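ABC transporter periplasmic peptide-binding protein (Pseudoalteromonas, PDB 4QFL) binds dipeptides, here captured with Ala-Phe, in the periplasm and probably delivers them to an ABC transporter for uptake. Local coordinates at residues K89-L95 and H161-L167; Y106-R111 and S187-A191; G250-I254 and T265-S269; N291-F297 and P499-H505. The contacts are given in a common frame with arbitrary orientation. Where two conformers were deposited one is given. Residues are numbered along the deposited sequence.

Interaction 1. Residues K89-L95 and H161-L167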
loop_
_atom_site.group_PDB
_atom_site.type_symbol
_atom_site.label_atom_id
_atom_site.label_comp_id
_atom_site.label_asym_id
_atom_site.label_seq_id
_atom_site.Cartn_x
_atom_site.Cartn_y
_atom_site.Cartn_z
ATOM N N LYS A 89 5.408 -24.496 9.649
ATOM C CA LYS A 89 4.492 -24.023 10.680
ATOM C C LYS A 89 5.205 -23.382 11.864
ATOM O O LYS A 89 4.569 -22.932 12.809
ATOM C CB LYS A 89 3.599 -25.162 11.160
ATOM C CG LYS A 89 2.875 -25.869 10.041
ATOM C CD LYS A 89 1.894 -26.893 10.579
ATOM C CE LYS A 89 0.670 -26.222 11.167
ATOM N NZ LYS A 89 -0.337 -27.221 11.614
ATOM N N SER A 90 6.528 -23.355 11.814
ATOM C CA SER A 90 7.310 -22.674 12.838
ATOM C C SER A 90 8.393 -21.832 12.183
ATOM O O SER A 90 9.179 -22.333 11.380
ATOM C CB SER A 90 7.949 -23.677 13.806
ATOM O OG SER A 90 6.958 -24.438 14.480
ATOM N N VAL A 91 8.420 -20.548 12.517
ATOM C CA VAL A 91 9.453 -19.660 12.015
ATOM C C VAL A 91 10.171 -19.036 13.206
ATOM O O VAL A 91 9.564 -18.366 14.039
ATOM C CB VAL A 91 8.878 -18.559 11.082
ATOM C CG1 VAL A 91 10.002 -17.840 10.333
ATOM C CG2 VAL A 91 7.871 -19.150 10.102
ATOM N N THR A 92 11.470 -19.280 13.286
ATOM C CA THR A 92 12.290 -18.784 14.370
ATOM C C THR A 92 13.064 -17.572 13.895
ATOM O O THR A 92 13.747 -17.618 12.870
ATOM C CB THR A 92 13.274 -19.870 14.823
ATOM O OG1 THR A 92 12.542 -21.007 15.293
ATOM C CG2 THR A 92 14.176 -19.364 15.931
ATOM N N PHE A 93 12.945 -16.478 14.631
ATOM C CA PHE A 93 13.752 -15.291 14.377
ATOM C C PHE A 93 14.774 -15.102 15.489
ATOM O O PHE A 93 14.416 -15.093 16.662
ATOM C CB PHE A 93 12.866 -14.036 14.323
ATOM C CG PHE A 93 11.935 -13.989 13.145
ATOM C CD1 PHE A 93 12.338 -13.416 11.947
ATOM C CD2 PHE A 93 10.654 -14.496 13.240
ATOM C CE1 PHE A 93 11.486 -13.366 10.866
ATOM C CE2 PHE A 93 9.795 -14.448 12.159
ATOM C CZ PHE A 93 10.213 -13.880 10.971
ATOM N N THR A 94 16.039 -14.948 15.119
ATOM C CA THR A 94 17.063 -14.515 16.064
ATOM C C THR A 94 17.140 -13.003 15.972
ATOM O O THR A 94 17.131 -12.454 14.877
ATOM C CB THR A 94 18.464 -15.084 15.726
ATOM O OG1 THR A 94 18.376 -16.489 15.478
ATOM C CG2 THR A 94 19.430 -14.833 16.869
ATOM N N LEU A 95 17.232 -12.332 17.112
ATOM C CA LEU A 95 17.102 -10.881 17.140
ATOM C C LEU A 95 18.387 -10.149 17.485
ATOM O O LEU A 95 19.183 -10.608 18.303
ATOM C CB LEU A 95 16.005 -10.447 18.115
ATOM C CG LEU A 95 14.657 -11.164 18.065
ATOM C CD1 LEU A 95 13.782 -10.657 19.207
ATOM C CD2 LEU A 95 13.969 -10.980 16.715
ATOM N N HIS A 161 16.586 -12.941 23.060
ATOM C CA HIS A 161 16.750 -12.474 21.684
ATOM C C HIS A 161 16.530 -13.576 20.643
ATOM O O HIS A 161 17.238 -13.652 19.635
ATOM C CB HIS A 161 18.100 -11.758 21.496
ATOM C CG HIS A 161 18.284 -10.592 22.416
ATOM N ND1 HIS A 161 17.865 -9.319 22.097
ATOM C CD2 HIS A 161 18.802 -10.518 23.662
ATOM C CE1 HIS A 161 18.130 -8.506 23.105
ATOM N NE2 HIS A 161 18.703 -9.209 24.066
ATOM N N GLN A 162 15.536 -14.422 20.894
ATOM C CA GLN A 162 15.053 -15.357 19.886
ATOM C C GLN A 162 13.591 -15.716 20.164
ATOM O O GLN A 162 13.204 -15.967 21.309
ATOM C CB GLN A 162 15.928 -16.609 19.816
ATOM C CG GLN A 162 15.496 -17.600 18.743
ATOM C CD GLN A 162 16.424 -18.791 18.623
ATOM O OE1 GLN A 162 16.260 -19.789 19.311
ATOM N NE2 GLN A 162 17.394 -18.694 17.739
ATOM N N VAL A 163 12.773 -15.710 19.118
ATOM C CA VAL A 163 11.378 -16.078 19.262
ATOM C C VAL A 163 11.032 -17.065 18.180
ATOM O O VAL A 163 11.736 -17.168 17.183
ATOM C CB VAL A 163 10.438 -14.853 19.148
ATOM C CG1 VAL A 163 10.765 -13.828 20.222
ATOM C CG2 VAL A 163 10.529 -14.233 17.752
ATOM N N ARG A 164 9.943 -17.794 18.372
ATOM C CA ARG A 164 9.463 -18.707 17.350
ATOM C C ARG A 164 7.960 -18.516 17.135
ATOM O O ARG A 164 7.171 -18.679 18.062
ATOM C CB ARG A 164 9.793 -20.151 17.740
ATOM C CG ARG A 164 9.231 -21.193 16.809
ATOM C CD ARG A 164 9.486 -22.603 17.327
ATOM N NE ARG A 164 8.784 -22.871 18.583
ATOM C CZ ARG A 164 9.389 -23.160 19.732
ATOM N NH1 ARG A 164 10.712 -23.223 19.783
ATOM N NH2 ARG A 164 8.671 -23.391 20.827
ATOM N N PHE A 165 7.578 -18.129 15.920
ATOM C CA PHE A 165 6.170 -18.025 15.540
ATOM C C PHE A 165 5.607 -19.421 15.243
ATOM O O PHE A 165 6.201 -20.189 14.484
ATOM C CB PHE A 165 5.996 -17.143 14.288
ATOM C CG PHE A 165 6.216 -15.665 14.518
ATOM C CD1 PHE A 165 7.484 -15.158 14.784
ATOM C CD2 PHE A 165 5.153 -14.773 14.416
ATOM C CE1 PHE A 165 7.686 -13.789 14.978
ATOM C CE2 PHE A 165 5.347 -13.406 14.598
ATOM C CZ PHE A 165 6.616 -12.914 14.883
ATOM N N GLU A 166 4.458 -19.744 15.832
ATOM C CA GLU A 166 3.769 -20.995 15.533
ATOM C C GLU A 166 2.520 -20.708 14.700
ATOM O O GLU A 166 1.620 -19.993 15.145
ATOM C CB GLU A 166 3.381 -21.718 16.822
ATOM C CG GLU A 166 4.527 -21.904 17.794
ATOM C CD GLU A 166 5.465 -23.020 17.376
ATOM O OE1 GLU A 166 5.248 -23.608 16.294
ATOM O OE2 GLU A 166 6.418 -23.315 18.131
ATOM N N LEU A 167 2.468 -21.265 13.495
ATOM C CA LEU A 167 1.337 -21.047 12.596
ATOM C C LEU A 167 0.349 -22.218 12.602
ATOM O O LEU A 167 0.727 -23.370 12.849
ATOM C CB LEU A 167 1.834 -20.806 11.170
ATOM C CG LEU A 167 2.993 -19.817 11.045
ATOM C CD1 LEU A 167 3.369 -19.610 9.587
ATOM C CD2 LEU A 167 2.659 -18.494 11.720
HETATM O O HOH W 1 12.873 -22.151 17.900
#
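The rings of Phe-93 and Phe-165 meet diagonally across a strand pair, with Val-91 and Val-163 beside them, on the apolar face of an amphipathic four-stranded antiparallel sheet in which 90-95 and 162-167 are the central strands. Their centroids are 5.4 Å apart and their planes at 75°, with CD2 of Phe-93 3.5 Å from CE1 of Phe-165; CB of Phe-93 is 4.2 Å from CG2 of Val-163. Helix 174-178 covers the two phenylalanines and Val-91, while helix 115-126 packs on Val-163 and Leu-95.

Beneath this layer the backbones run at 162° to each other in regular register. Val-91 pairs with Phe-165 (Val-91 N to Phe-165 O 3.0 Å, Phe-165 N to Val-91 O 2.7 Å), and Phe-93 pairs with Val-163 (Phe-93 N to Val-163 O 2.9 Å, Val-163 N to Phe-93 O 3.0 Å). Leu-95 N to His-161 O and Leu-167 N to Lys-89 O, both 2.8 Å, extend the pairing at the two ends. Between these pairs the non-hydrogen-bonded positions turn polar residues to the other face. There Gln-162 NE2 reaches Thr-94 OG1 in a weak bond of 3.3 Å, and a water joins Thr-92 OG1 (2.9 Å) to Arg-164 NH1 (3.1 Å). Glu-166 serves both strands: its OE2 forms a very short salt bridge with Arg-164 NE, 2.4 Å, and its OE1 accepts from Ser-90 OG at 2.6 Å.

Interaction 2. Residues Y106-R111 and S187-A191; sequences YFTPTR and SKEYA
A single carboxylate, that of Glu-189, grips the backbone and the side chain of one loop residue. Thr-110 N donates to Glu-189 OE1 at 2.9 Å (171°), and Thr-110 OG1 donates to Glu-189 OE2 over a very short 2.5 Å. Glu-189 is extended, chi1 and chi2 both t, while Thr-110 takes chi1 p with phi/psi near -112/-2. A water donates to Glu-189 OE1 (2.6 Å) and to Arg-111 O (3.1 Å).

Segment 106-111 belongs to the loop between strand 90-95 and helix 115-126; irregular but mostly extended from Phe-107 to Pro-109, it crosses the N-terminus of helix 188-196, with CA atoms closest at Phe-107 and Tyr-190 (6.8 Å) and at Pro-109 and Glu-189 (7.1 Å). Ser-187 is the N-cap: with chi1 t, its OG accepts from Tyr-190 N at 2.9 Å. Beside the cap Tyr-106 (chi1 p, 39°), Phe-107 and Tyr-190 (both chi1 t) form an aromatic cluster. Phe-107 points toward the helix, and CB of Tyr-190 makes a CH-pi contact over the face of the Phe-107 ring, 3.9 Å from that ring's centroid. The Tyr-190 ring lies obliquely to both others, centroids 5.3 Å from Phe-107 and 5.8 Å from Tyr-106. The Tyr-190 and Tyr-106 hydroxyls bond to the carbonyls of Tyr-206 and Pro-207. Arg-111 NH2 lies 3.7 Å from Lys-188 CB, and its NH1 forms a salt bridge with Asp-117.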
loop_
_atom_site.group_PDB
_atom_site.type_symbol
_atom_site.label_atom_id
_atom_site.label_comp_id
_atom_site.label_asym_id
_atom_site.label_seq_id
_atom_site.Cartn_x
_atom_site.Cartn_y
_atom_site.Cartn_z
ATOM N N TYR A 106 8.107 12.158 25.540
ATOM C CA TYR A 106 7.120 11.454 26.342
ATOM C C TYR A 106 7.582 10.068 26.822
ATOM O O TYR A 106 6.861 9.399 27.559
ATOM C CB TYR A 106 5.800 11.363 25.562
ATOM C CG TYR A 106 6.008 11.092 24.083
ATOM C CD1 TYR A 106 6.083 9.792 23.598
ATOM C CD2 TYR A 106 6.156 12.135 23.178
ATOM C CE1 TYR A 106 6.294 9.537 22.253
ATOM C CE2 TYR A 106 6.363 11.888 21.830
ATOM C CZ TYR A 106 6.429 10.588 21.378
ATOM O OH TYR A 106 6.638 10.337 20.046
ATOM N N PHE A 107 8.786 9.643 26.426
ATOM C CA PHE A 107 9.284 8.302 26.788
ATOM C C PHE A 107 10.807 8.188 26.825
ATOM O O PHE A 107 11.501 8.722 25.961
ATOM C CB PHE A 107 8.711 7.239 25.839
ATOM C CG PHE A 107 9.224 5.829 26.090
ATOM C CD1 PHE A 107 8.699 5.047 27.109
ATOM C CD2 PHE A 107 10.202 5.273 25.269
ATOM C CE1 PHE A 107 9.150 3.756 27.315
ATOM C CE2 PHE A 107 10.654 3.976 25.474
ATOM C CZ PHE A 107 10.129 3.224 26.501
ATOM N N THR A 108 11.313 7.490 27.839
ATOM C CA THR A 108 12.723 7.134 27.938
ATOM C C THR A 108 12.814 5.660 28.312
ATOM O O THR A 108 12.302 5.253 29.367
ATOM C CB THR A 108 13.446 7.931 29.046
ATOM O OG1 THR A 108 13.209 9.333 28.871
ATOM C CG2 THR A 108 14.942 7.660 29.010
ATOM N N PRO A 109 13.462 4.852 27.453
ATOM C CA PRO A 109 13.615 3.410 27.692
ATOM C C PRO A 109 14.429 3.104 28.942
ATOM O O PRO A 109 15.303 3.890 29.305
ATOM C CB PRO A 109 14.379 2.927 26.450
ATOM C CG PRO A 109 15.002 4.157 25.863
ATOM C CD PRO A 109 14.028 5.257 26.153
ATOM N N THR A 110 14.134 1.982 29.591
ATOM C CA THR A 110 14.968 1.480 30.676
ATOM C C THR A 110 15.662 0.185 30.269
ATOM O O THR A 110 16.432 -0.383 31.036
ATOM C CB THR A 110 14.156 1.239 31.963
ATOM O OG1 THR A 110 13.195 0.197 31.751
ATOM C CG2 THR A 110 13.440 2.502 32.377
ATOM N N ARG A 111 15.376 -0.277 29.056
ATOM C CA ARG A 111 15.993 -1.478 28.510
ATOM C C ARG A 111 16.039 -1.408 26.989
ATOM O O ARG A 111 15.387 -0.564 26.379
ATOM C CB ARG A 111 15.235 -2.730 28.961
ATOM C CG ARG A 111 13.799 -2.797 28.482
ATOM C CD ARG A 111 13.323 -4.235 28.348
ATOM N NE ARG A 111 11.935 -4.305 27.892
ATOM C CZ ARG A 111 11.573 -4.410 26.615
ATOM N NH1 ARG A 111 12.490 -4.476 25.659
ATOM N NH2 ARG A 111 10.285 -4.476 26.292
ATOM N N SER A 187 7.355 -0.655 20.754
ATOM C CA SER A 187 7.884 -0.693 22.119
ATOM C C SER A 187 6.895 -1.230 23.151
ATOM O O SER A 187 5.873 -0.595 23.429
ATOM C CB SER A 187 8.310 0.702 22.574
ATOM O OG SER A 187 8.600 0.685 23.965
ATOM N N LYS A 188 7.212 -2.380 23.736
ATOM C CA LYS A 188 6.394 -2.916 24.810
ATOM C C LYS A 188 6.497 -2.060 26.062
ATOM O O LYS A 188 5.495 -1.815 26.740
ATOM C CB LYS A 188 6.758 -4.359 25.138
ATOM C CG LYS A 188 5.774 -4.968 26.122
ATOM C CD LYS A 188 6.093 -6.397 26.482
ATOM C CE LYS A 188 5.033 -6.935 27.429
ATOM N NZ LYS A 188 5.286 -8.341 27.843
ATOM N N GLU A 189 7.702 -1.598 26.378
ATOM C CA GLU A 189 7.856 -0.774 27.570
ATOM C C GLU A 189 6.999 0.484 27.485
ATOM O O GLU A 189 6.318 0.842 28.437
ATOM C CB GLU A 189 9.316 -0.416 27.837
ATOM C CG GLU A 189 9.478 0.414 29.105
ATOM C CD GLU A 189 10.923 0.709 29.440
ATOM O OE1 GLU A 189 11.776 0.554 28.541
ATOM O OE2 GLU A 189 11.203 1.095 30.601
ATOM N N TYR A 190 7.031 1.151 26.339
ATOM C CA TYR A 190 6.197 2.324 26.127
ATOM C C TYR A 190 4.743 1.926 26.297
ATOM O O TYR A 190 3.998 2.561 27.041
ATOM C CB TYR A 190 6.442 2.891 24.726
ATOM C CG TYR A 190 5.677 4.155 24.383
ATOM C CD1 TYR A 190 5.521 5.184 25.306
ATOM C CD2 TYR A 190 5.136 4.329 23.122
ATOM C CE1 TYR A 190 4.827 6.332 24.985
ATOM C CE2 TYR A 190 4.448 5.470 22.791
ATOM C CZ TYR A 190 4.293 6.474 23.725
ATOM O OH TYR A 190 3.605 7.622 23.383
ATOM N N ALA A 191 4.347 0.857 25.621
ATOM C CA ALA A 191 2.954 0.404 25.667
ATOM C C ALA A 191 2.484 0.084 27.081
ATOM O O ALA A 191 1.374 0.438 27.460
ATOM C CB ALA A 191 2.755 -0.793 24.766
HETATM O O HOH W 2 12.362 -0.242 26.127
#

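Interaction 3. Residues G250-I254 and T265-S269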
loop_
_atom_site.group_PDB
_atom_site.type_symbol
_atom_site.label_atom_id
_atom_site.label_comp_id
_atom_site.label_asym_id
_atom_site.label_seq_id
_atom_site.Cartn_x
_atom_site.Cartn_y
_atom_site.Cartn_z
ATOM N N GLY A 250 -1.702 18.687 -5.955
ATOM C CA GLY A 250 -0.547 18.299 -6.749
ATOM C C GLY A 250 0.260 19.447 -7.339
ATOM O O GLY A 250 1.482 19.475 -7.255
ATOM N N THR A 251 -0.414 20.403 -7.945
ATOM C CA THR A 251 0.297 21.507 -8.568
ATOM C C THR A 251 0.971 22.408 -7.534
ATOM O O THR A 251 2.006 23.015 -7.811
ATOM C CB THR A 251 -0.628 22.304 -9.511
ATOM O OG1 THR A 251 -1.735 22.839 -8.774
ATOM C CG2 THR A 251 -1.165 21.376 -10.597
ATOM N N THR A 252 0.399 22.486 -6.340
ATOM C CA THR A 252 1.013 23.249 -5.262
ATOM C C THR A 252 2.326 22.606 -4.802
ATOM O O THR A 252 3.267 23.301 -4.422
ATOM C CB THR A 252 0.055 23.396 -4.062
ATOM O OG1 THR A 252 -1.158 24.006 -4.503
ATOM C CG2 THR A 252 0.666 24.257 -2.965
ATOM N N ARG A 253 2.387 21.277 -4.824
ATOM C CA ARG A 253 3.628 20.588 -4.473
ATOM C C ARG A 253 4.676 20.899 -5.520
ATOM O O ARG A 253 5.838 21.100 -5.200
ATOM C CB ARG A 253 3.411 19.084 -4.332
ATOM C CG ARG A 253 2.432 18.713 -3.201
ATOM C CD ARG A 253 2.597 17.259 -2.753
ATOM N NE ARG A 253 2.327 16.316 -3.834
ATOM C CZ ARG A 253 1.107 15.996 -4.258
ATOM N NH1 ARG A 253 0.041 16.537 -3.690
ATOM N NH2 ARG A 253 0.959 15.130 -5.247
ATOM N N ILE A 254 4.252 20.988 -6.775
ATOM C CA ILE A 254 5.143 21.415 -7.843
ATOM C C ILE A 254 5.615 22.842 -7.579
ATOM O O ILE A 254 6.808 23.129 -7.628
ATOM C CB ILE A 254 4.450 21.374 -9.225
ATOM C CG1 ILE A 254 3.991 19.961 -9.553
ATOM C CG2 ILE A 254 5.400 21.882 -10.328
ATOM C CD1 ILE A 254 5.105 19.027 -9.822
ATOM N N THR A 265 9.352 16.269 -3.549
ATOM C CA THR A 265 7.941 16.307 -3.896
ATOM C C THR A 265 7.398 14.933 -4.234
ATOM O O THR A 265 7.806 14.306 -5.198
ATOM C CB THR A 265 7.674 17.251 -5.077
ATOM O OG1 THR A 265 7.612 18.593 -4.591
ATOM C CG2 THR A 265 6.354 16.921 -5.725
ATOM N N ALA A 266 6.470 14.476 -3.409
ATOM C CA ALA A 266 5.807 13.204 -3.621
ATOM C C ALA A 266 4.904 13.286 -4.832
ATOM O O ALA A 266 4.248 14.303 -5.066
ATOM C CB ALA A 266 4.990 12.832 -2.386
ATOM N N HIS A 267 4.886 12.205 -5.599
ATOM C CA HIS A 267 3.975 12.056 -6.726
ATOM C C HIS A 267 3.808 13.347 -7.519
ATOM O O HIS A 267 2.741 13.960 -7.475
ATOM C CB HIS A 267 2.606 11.572 -6.234
ATOM C CG HIS A 267 2.666 10.317 -5.418
ATOM N ND1 HIS A 267 2.669 9.065 -5.986
ATOM C CD2 HIS A 267 2.727 10.125 -4.078
ATOM C CE1 HIS A 267 2.730 8.150 -5.033
ATOM N NE2 HIS A 267 2.756 8.768 -3.866
ATOM N N PRO A 268 4.862 13.767 -8.247
ATOM C CA PRO A 268 4.778 14.974 -9.077
ATOM C C PRO A 268 3.699 14.857 -10.153
ATOM O O PRO A 268 3.533 13.806 -10.765
ATOM C CB PRO A 268 6.167 15.064 -9.710
ATOM C CG PRO A 268 6.731 13.700 -9.609
ATOM C CD PRO A 268 6.190 13.142 -8.337
ATOM N N SER A 269 2.962 15.939 -10.370
ATOM C CA SER A 269 1.894 15.946 -11.365
ATOM C C SER A 269 2.428 15.806 -12.795
ATOM O O SER A 269 3.283 16.575 -13.233
ATOM C CB SER A 269 1.058 17.221 -11.242
ATOM O OG SER A 269 0.450 17.316 -9.966
HETATM O O HOH W 3 2.789 17.054 -7.516
#
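Strand 241-246, helix 250-258 and strand 264-266 form a beta-alpha-beta crossover, both strands pairing in parallel with strand 30-35 between them. Here the first turn of the helix packs against the end of strand 264-266 and the loop after it, and a buried arginine satisfies the carbonyls there. Arg-253 points toward the strand and bends at chi3 (m), bringing its guanidinium beside them: NE donates to Ala-266 O at 3.0 Å while NH2 donates to His-267 O at 3.1 Å, with a weak further bond from NH2 to Ala-266 O at 3.4 Å. Both carbonyls lie near the guanidinium plane, at its edge. NH1 turns to Thr-247 O, just ahead of the helix. In return Thr-265 OG1 donates to Arg-253 O, 3.1 Å.

A water fills the gap between the helix start and the loop, donating to Gly-250 O (2.8 Å) and to His-267 O (3.1 Å) and weakly accepting from Ser-269 N (3.1 Å). His-267 O thus has two donors. Ala-266 pairs through its backbone with Cys-34, whose disulfide partner is Cys-262, and the His-267 side chain lies about 7 Å from the bound phenylalanine. Apolar contact is slight: Ile-254 CD1 is 4.1 Å from Pro-268 CB. A CB on Gly-250 would clash, in the conformer given, with Ser-269 OG, which lies 3.4 Å from Gly-250 C.

Interaction 4. Residues N291-F297 and P499-H505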
loop_
_atom_site.group_PDB
_atom_site.type_symbol
_atom_site.label_atom_id
_atom_site.label_comp_id
_atom_site.label_asym_id
_atom_site.label_seq_id
_atom_site.Cartn_x
_atom_site.Cartn_y
_atom_site.Cartn_z
ATOM N N ASN A 291 2.749 -2.312 -9.657
ATOM C CA ASN A 291 1.513 -1.654 -9.285
ATOM C C ASN A 291 0.451 -1.939 -10.312
ATOM O O ASN A 291 0.753 -2.363 -11.424
ATOM C CB ASN A 291 1.715 -0.143 -9.139
ATOM C CG ASN A 291 2.081 0.530 -10.446
ATOM O OD1 ASN A 291 3.260 0.718 -10.760
ATOM N ND2 ASN A 291 1.076 0.909 -11.208
ATOM N N ILE A 292 -0.799 -1.726 -9.926
ATOM C CA ILE A 292 -1.910 -1.817 -10.862
ATOM C C ILE A 292 -2.935 -0.742 -10.573
ATOM O O ILE A 292 -3.265 -0.483 -9.419
ATOM C CB ILE A 292 -2.591 -3.179 -10.785
ATOM C CG1 ILE A 292 -3.781 -3.231 -11.758
ATOM C CG2 ILE A 292 -2.981 -3.488 -9.353
ATOM C CD1 ILE A 292 -3.378 -3.377 -13.211
ATOM N N GLY A 293 -3.396 -0.082 -11.630
ATOM C CA GLY A 293 -4.526 0.824 -11.556
ATOM C C GLY A 293 -5.705 0.171 -12.266
ATOM O O GLY A 293 -5.580 -0.302 -13.410
ATOM N N TYR A 294 -6.850 0.143 -11.587
ATOM C CA TYR A 294 -8.052 -0.552 -12.069
ATOM C C TYR A 294 -9.343 0.263 -11.882
ATOM O O TYR A 294 -9.385 1.259 -11.156
ATOM C CB TYR A 294 -8.202 -1.921 -11.381
ATOM C CG TYR A 294 -8.202 -1.812 -9.873
ATOM C CD1 TYR A 294 -9.245 -1.182 -9.204
ATOM C CD2 TYR A 294 -7.155 -2.314 -9.120
ATOM C CE1 TYR A 294 -9.241 -1.055 -7.826
ATOM C CE2 TYR A 294 -7.145 -2.189 -7.746
ATOM C CZ TYR A 294 -8.185 -1.554 -7.109
ATOM O OH TYR A 294 -8.177 -1.432 -5.750
ATOM N N TRP A 295 -10.395 -0.176 -12.559
ATOM C CA TRP A 295 -11.746 0.330 -12.332
ATOM C C TRP A 295 -12.523 -0.762 -11.601
ATOM O O TRP A 295 -12.848 -1.806 -12.182
ATOM C CB TRP A 295 -12.410 0.617 -13.678
ATOM C CG TRP A 295 -13.737 1.328 -13.643
ATOM C CD1 TRP A 295 -14.218 2.133 -12.660
ATOM C CD2 TRP A 295 -14.731 1.304 -14.669
ATOM N NE1 TRP A 295 -15.460 2.607 -13.009
ATOM C CE2 TRP A 295 -15.795 2.112 -14.238
ATOM C CE3 TRP A 295 -14.821 0.672 -15.910
ATOM C CZ2 TRP A 295 -16.938 2.313 -15.003
ATOM C CZ3 TRP A 295 -15.957 0.867 -16.672
ATOM C CH2 TRP A 295 -17.002 1.682 -16.213
ATOM N N ALA A 296 -12.798 -0.538 -10.326
ATOM C CA ALA A 296 -13.494 -1.540 -9.536
ATOM C C ALA A 296 -14.994 -1.288 -9.526
ATOM O O ALA A 296 -15.429 -0.160 -9.355
ATOM C CB ALA A 296 -12.957 -1.561 -8.117
ATOM N N PHE A 297 -15.770 -2.351 -9.710
ATOM C CA PHE A 297 -17.221 -2.291 -9.571
ATOM C C PHE A 297 -17.687 -2.796 -8.208
ATOM O O PHE A 297 -17.160 -3.765 -7.678
ATOM C CB PHE A 297 -17.877 -3.125 -10.660
ATOM C CG PHE A 297 -17.522 -2.686 -12.041
ATOM C CD1 PHE A 297 -18.114 -1.567 -12.595
ATOM C CD2 PHE A 297 -16.592 -3.391 -12.784
ATOM C CE1 PHE A 297 -17.791 -1.156 -13.867
ATOM C CE2 PHE A 297 -16.271 -2.993 -14.060
ATOM C CZ PHE A 297 -16.873 -1.873 -14.603
ATOM N N PRO A 499 -14.546 -8.434 -11.452
ATOM C CA PRO A 499 -14.838 -7.642 -10.258
ATOM C C PRO A 499 -14.201 -6.268 -10.436
ATOM O O PRO A 499 -14.767 -5.252 -10.061
ATOM C CB PRO A 499 -14.157 -8.429 -9.140
ATOM C CG PRO A 499 -13.130 -9.292 -9.843
ATOM C CD PRO A 499 -13.707 -9.605 -11.169
ATOM N N LEU A 500 -13.015 -6.248 -11.024
ATOM C CA LEU A 500 -12.396 -5.004 -11.418
ATOM C C LEU A 500 -11.727 -5.199 -12.770
ATOM O O LEU A 500 -11.488 -6.327 -13.206
ATOM C CB LEU A 500 -11.390 -4.536 -10.366
ATOM C CG LEU A 500 -10.332 -5.531 -9.875
ATOM C CD1 LEU A 500 -9.253 -5.747 -10.935
ATOM C CD2 LEU A 500 -9.692 -5.079 -8.564
ATOM N N TYR A 501 -11.429 -4.087 -13.425
ATOM C CA TYR A 501 -10.836 -4.096 -14.750
ATOM C C TYR A 501 -9.466 -3.463 -14.677
ATOM O O TYR A 501 -9.360 -2.251 -14.454
ATOM C CB TYR A 501 -11.710 -3.282 -15.697
ATOM C CG TYR A 501 -11.169 -3.098 -17.102
ATOM C CD1 TYR A 501 -10.580 -4.147 -17.798
ATOM C CD2 TYR A 501 -11.292 -1.876 -17.747
ATOM C CE1 TYR A 501 -10.110 -3.967 -19.101
ATOM C CE2 TYR A 501 -10.829 -1.689 -19.032
ATOM C CZ TYR A 501 -10.241 -2.732 -19.705
ATOM O OH TYR A 501 -9.791 -2.517 -20.988
ATOM N N PRO A 502 -8.412 -4.278 -14.854
ATOM C CA PRO A 502 -7.042 -3.759 -14.887
ATOM C C PRO A 502 -6.914 -2.750 -16.010
ATOM O O PRO A 502 -7.300 -3.043 -17.139
ATOM C CB PRO A 502 -6.211 -5.004 -15.218
ATOM C CG PRO A 502 -7.032 -6.147 -14.732
ATOM C CD PRO A 502 -8.451 -5.747 -14.976
ATOM N N ILE A 503 -6.399 -1.566 -15.713
ATOM C CA ILE A 503 -6.261 -0.562 -16.752
ATOM C C ILE A 503 -4.816 -0.406 -17.180
ATOM O O ILE A 503 -4.498 -0.619 -18.341
ATOM C CB ILE A 503 -6.849 0.782 -16.329
ATOM C CG1 ILE A 503 -8.373 0.659 -16.254
ATOM C CG2 ILE A 503 -6.457 1.859 -17.319
ATOM C CD1 ILE A 503 -8.979 1.426 -15.124
ATOM N N ALA A 504 -3.940 -0.077 -16.238
ATOM C CA ALA A 504 -2.560 0.237 -16.572
ATOM C C ALA A 504 -1.622 0.078 -15.384
ATOM O O ALA A 504 -2.048 -0.063 -14.246
ATOM C CB ALA A 504 -2.472 1.644 -17.102
ATOM N N HIS A 505 -0.330 0.122 -15.664
ATOM C CA HIS A 505 0.676 0.129 -14.623
ATOM C C HIS A 505 1.517 1.384 -14.801
ATOM O O HIS A 505 2.028 1.633 -15.894
ATOM C CB HIS A 505 1.543 -1.122 -14.729
ATOM C CG HIS A 505 0.754 -2.390 -14.862
ATOM N ND1 HIS A 505 0.555 -3.021 -16.069
ATOM C CD2 HIS A 505 0.112 -3.138 -13.936
ATOM C CE1 HIS A 505 -0.171 -4.110 -15.881
ATOM N NE2 HIS A 505 -0.454 -4.201 -14.596
#
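Strands 291-297 and 500-505 run antiparallel at 159° in the large mixed sheet of this family 5 solute-binding protein, where 291-297 lies between strands 500-513 and 428-434. A classic beta bulge interrupts their pairing. Ile-503 and Ala-504 both face Gly-293, whose O accepts from Ile-503 N (2.8 Å) and Ala-504 N (3.3 Å), while its N donates to Ala-504 O (2.9 Å). Beyond the bulge the register has shifted by one: Trp-295 and Tyr-501 exchange two bonds of 3.0 Å between N and O, and Phe-297 N reaches Pro-499 O at 3.1 Å.

Side chains fill both faces. Trp-295 and Tyr-501 share one, where CD1 of Ile-503 meets CB of Trp-295 at 3.8 Å and helices 307-314 and 319-325 pack. Tyr-294, Ala-296, Leu-500 and Pro-502 lie on the other. The Tyr-294 side chain is about 4 Å from the bound phenylalanine. Leu-500 CD2 sits over the Tyr-294 ring in a CH-pi contact, 3.7 Å from its centroid.

Overall arrangement
Interactions 1 and 4 are both antiparallel strand pairs, yet their chemistry differs with their place in the fold. The pair of interaction 4, near the dipeptide, has mainly apolar side chains on both faces; that of interaction 1, about 37 Å away between centres, keeps one face for polar and charged groups. Interactions 1, 2 and 3 are partly buried, so only interaction 4 is wholly buried. Interactions 3 and 4 reach the same mixed sheet through neighbouring strands 264-266 and 500-513, but interaction 3 relies on side-chain-to-carbonyl bonds and water. Interaction 2 combines a carboxylate that accepts two hydrogen bonds from Thr-110 with aromatic packing. It shares helix 115-126 as a neighbour with interaction 1, though the two do not touch.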